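Local structure of DNA repair protein RAD2 (Saccharomyces cerevisiae, 4Q0W) at residues V81-T86 / G241-N246. The protein cuts single-stranded DNA as a magnesium-dependent endonuclease in the incision step of nucleotide excision repair of damaged DNA. Numbering follows the deposited sequence.
Sequences VLKRET and GSDYTN
Lys83 meets the Tyr244 ring at its edge. Lys83 CB lies near the ring plane, 3.9 Å from Tyr244 CE1. Leu82 comes to the same ring obliquely and crosses the tyrosine side chain at about a right angle. Leu82 CD2 is 3.9 Å from Tyr244 CB, and Leu82 CG also rests on the Tyr244 carbonyl oxygen. Leu82 and Tyr244 both pack on Ala316 of helix 311-318. A second flat group is the Asn246 amide. Thr86 O lies almost in its plane and accepts a nearly straight bond from Asn246 ND2, 3.1 Å long. The Asn246 and Thr86 side chains slide past each other in opposite directions, with Thr86 CG2 3.4 Å from Asn246 OD1.

Thr86 OG1 turns back to its own helix and donates to Leu82 O at 2.7 Å. That oxygen also takes Thr86 N, from the opposite face of its carbonyl plane. Thr86 CB then packs on Asp243 O. A nearly straight CA-H...O contact joins Lys83 CA to Asp243 O at 3.3 Å.

Lys83 is extended and runs beside Asp243, pointing the same way. CG anti to the backbone N (chi1 -179°) starts it along this path. Lys83 NZ makes a salt bridge with Asp243 OD2 at 3.2 Å. Asp243 also lies beside the bound calcium ion and packs on a DNA phosphate.

Residues 242-245 form a type I turn. Ser242 OG accepts from Tyr244 N in an ST turn and is also hydrogen-bonded to Tyr317 OH. Here the start of N-domain helix 81-98 packs on the I-domain loop after helix 230-240. The contact borders what is, by similarity, the two-metal active site of the XPG/RAD2 nucleases, with Asp243 a probable magnesium ligand.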
ATOM      1  N   VAL A  81      -9.643   3.337 -31.416  1.00 22.20           N
ATOM      2  CA  VAL A  81      -8.296   3.885 -31.575  1.00 20.82           C
ATOM      3  C   VAL A  81      -7.741   4.429 -30.242  1.00 17.23           C
ATOM      4  O   VAL A  81      -6.581   4.192 -29.897  1.00 18.34           O
ATOM      5  CB  VAL A  81      -8.299   5.009 -32.647  1.00 19.98           C
ATOM      6  CG1 VAL A  81      -6.938   5.728 -32.705  1.00 25.32           C
ATOM      7  CG2 VAL A  81      -8.667   4.445 -34.019  1.00 26.70           C
ATOM      8  N   LEU A  82      -8.577   5.136 -29.488  1.00 17.68           N
ATOM      9  CA  LEU A  82      -8.133   5.758 -28.237  1.00 18.50           C
ATOM     10  C   LEU A  82      -7.641   4.708 -27.227  1.00 20.00           C
ATOM     11  O   LEU A  82      -6.668   4.931 -26.494  1.00 18.18           O
ATOM     12  CB  LEU A  82      -9.249   6.633 -27.640  1.00 19.95           C
ATOM     13  CG  LEU A  82      -8.901   7.345 -26.321  1.00 24.03           C
ATOM     14  CD1 LEU A  82      -7.608   8.158 -26.455  1.00 20.47           C
ATOM     15  CD2 LEU A  82     -10.033   8.248 -25.871  1.00 23.48           C
ATOM     16  N   LYS A  83      -8.317   3.564 -27.198  1.00 17.98           N
ATOM     17  CA  LYS A  83      -7.890   2.436 -26.373  1.00 19.87           C
ATOM     18  C   LYS A  83      -6.534   1.882 -26.816  1.00 16.30           C
ATOM     19  O   LYS A  83      -5.639   1.675 -25.995  1.00 16.40           O
ATOM     20  CB  LYS A  83      -8.951   1.323 -26.407  1.00 16.93           C
ATOM     21  CG  LYS A  83      -8.593   0.108 -25.542  1.00 20.39           C
ATOM     22  CD  LYS A  83      -9.818  -0.791 -25.284  1.00 23.86           C
ATOM     23  CE  LYS A  83      -9.471  -1.985 -24.379  1.00 27.21           C
ATOM     24  NZ  LYS A  83     -10.620  -2.940 -24.262  1.00 39.84           N
ATOM     25  N   ARG A  84      -6.377   1.646 -28.118  1.00 22.37           N
ATOM     26  CA  ARG A  84      -5.116   1.113 -28.635  1.00 18.06           C
ATOM     27  C   ARG A  84      -3.976   2.063 -28.278  1.00 19.44           C
ATOM     28  O   ARG A  84      -2.893   1.631 -27.860  1.00 17.86           O
ATOM     29  CB  ARG A  84      -5.204   0.892 -30.158  1.00 23.39           C
ATOM     30  CG  ARG A  84      -3.978   0.182 -30.761  1.00 26.30           C
ATOM     31  CD  ARG A  84      -4.241  -0.347 -32.177  1.00 27.48           C
ATOM     32  NE  ARG A  84      -4.997   0.599 -32.998  1.00 28.33           N
ATOM     33  CZ  ARG A  84      -4.451   1.581 -33.713  1.00 31.93           C
ATOM     34  NH1 ARG A  84      -5.226   2.391 -34.421  1.00 30.64           N
ATOM     35  NH2 ARG A  84      -3.131   1.757 -33.719  1.00 28.84           N
ATOM     36  N   GLU A  85      -4.237   3.363 -28.399  1.00 14.77           N
ATOM     37  CA  GLU A  85      -3.211   4.359 -28.104  1.00 19.39           C
ATOM     38  C   GLU A  85      -2.876   4.400 -26.617  1.00 17.57           C
ATOM     39  O   GLU A  85      -1.700   4.417 -26.244  1.00 21.00           O
ATOM     40  CB  GLU A  85      -3.662   5.737 -28.598  1.00 21.22           C
ATOM     41  CG  GLU A  85      -3.718   5.828 -30.131  1.00 23.57           C
ATOM     42  CD  GLU A  85      -4.403   7.091 -30.619  1.00 28.54           C
ATOM     43  OE1 GLU A  85      -4.265   7.407 -31.824  1.00 27.70           O
ATOM     44  OE2 GLU A  85      -5.084   7.756 -29.801  1.00 29.54           O
ATOM     45  N   THR A  86      -3.910   4.425 -25.774  1.00 20.54           N
ATOM     46  CA  THR A  86      -3.720   4.473 -24.319  1.00 20.69           C
ATOM     47  C   THR A  86      -2.885   3.291 -23.832  1.00 17.41           C
ATOM     48  O   THR A  86      -1.891   3.453 -23.121  1.00 19.53           O
ATOM     49  CB  THR A  86      -5.070   4.419 -23.564  1.00 22.72           C
ATOM     50  OG1 THR A  86      -5.892   5.536 -23.933  1.00 19.94           O
ATOM     51  CG2 THR A  86      -4.830   4.420 -22.037  1.00 16.34           C
ATOM     52  N   GLY A 241      -7.441   6.569 -14.252  1.00 13.27           N
ATOM     53  CA  GLY A 241      -6.993   5.764 -15.379  1.00 17.80           C
ATOM     54  C   GLY A 241      -8.052   4.759 -15.817  1.00 19.36           C
ATOM     55  O   GLY A 241      -8.808   4.240 -14.987  1.00 16.82           O
ATOM     56  N   SER A 242      -8.101   4.478 -17.121  1.00 16.10           N
ATOM     57  CA  SER A 242      -8.990   3.457 -17.666  1.00 17.53           C
ATOM     58  C   SER A 242      -8.398   3.034 -18.996  1.00 21.58           C
ATOM     59  O   SER A 242      -7.259   3.384 -19.306  1.00 16.63           O
ATOM     60  CB  SER A 242     -10.388   4.018 -17.909  1.00 14.27           C
ATOM     61  OG  SER A 242     -10.372   4.956 -18.990  1.00 18.15           O
ATOM     62  N   ASP A 243      -9.177   2.313 -19.795  1.00 13.57           N
ATOM     63  CA  ASP A 243      -8.738   1.950 -21.144  1.00 23.93           C
ATOM     64  C   ASP A 243      -8.543   3.170 -22.044  1.00 25.14           C
ATOM     65  O   ASP A 243      -7.901   3.063 -23.092  1.00 20.84           O
ATOM     66  CB  ASP A 243      -9.757   1.032 -21.820  1.00 25.21           C
ATOM     67  CG  ASP A 243      -9.683  -0.398 -21.325  1.00 37.39           C
ATOM     68  OD1 ASP A 243      -8.646  -0.763 -20.721  1.00 33.92           O
ATOM     69  OD2 ASP A 243     -10.662  -1.152 -21.558  1.00 36.05           O
ATOM     70  N   TYR A 244      -9.110   4.314 -21.658  1.00 17.18           N
ATOM     71  CA  TYR A 244      -9.118   5.484 -22.555  1.00 19.02           C
ATOM     72  C   TYR A 244      -8.207   6.621 -22.116  1.00 19.26           C
ATOM     73  O   TYR A 244      -8.131   7.659 -22.795  1.00 16.20           O
ATOM     74  CB  TYR A 244     -10.529   6.056 -22.693  1.00 19.16           C
ATOM     75  CG  TYR A 244     -11.468   5.259 -23.568  1.00 24.01           C
ATOM     76  CD1 TYR A 244     -11.003   4.267 -24.409  1.00 26.74           C
ATOM     77  CD2 TYR A 244     -12.830   5.527 -23.567  1.00 27.39           C
ATOM     78  CE1 TYR A 244     -11.872   3.538 -25.213  1.00 23.48           C
ATOM     79  CE2 TYR A 244     -13.699   4.815 -24.362  1.00 32.28           C
ATOM     80  CZ  TYR A 244     -13.212   3.820 -25.183  1.00 28.85           C
ATOM     81  OH  TYR A 244     -14.086   3.113 -25.976  1.00 31.90           O
ATOM     82  N   THR A 245      -7.547   6.441 -20.974  1.00 13.76           N
ATOM     83  CA  THR A 245      -6.664   7.458 -20.415  1.00 15.63           C
ATOM     84  C   THR A 245      -5.812   6.801 -19.354  1.00 17.22           C
ATOM     85  O   THR A 245      -6.291   5.932 -18.615  1.00 13.77           O
ATOM     86  CB  THR A 245      -7.463   8.638 -19.770  1.00 16.01           C
ATOM     87  OG1 THR A 245      -6.579   9.446 -18.988  1.00 17.78           O
ATOM     88  CG2 THR A 245      -8.595   8.116 -18.852  1.00 13.80           C
ATOM     89  N   ASN A 246      -4.554   7.229 -19.265  1.00 14.85           N
ATOM     90  CA  ASN A 246      -3.659   6.729 -18.231  1.00 17.39           C
ATOM     91  C   ASN A 246      -3.708   7.524 -16.915  1.00 18.14           C
ATOM     92  O   ASN A 246      -2.958   7.243 -15.984  1.00 19.76           O
ATOM     93  CB  ASN A 246      -2.236   6.579 -18.799  1.00 17.49           C
ATOM     94  CG  ASN A 246      -2.146   5.423 -19.800  1.00 24.60           C
ATOM     95  OD1 ASN A 246      -2.626   4.323 -19.515  1.00 22.66           O
ATOM     96  ND2 ASN A 246      -1.575   5.675 -20.987  1.00 12.89           N
TER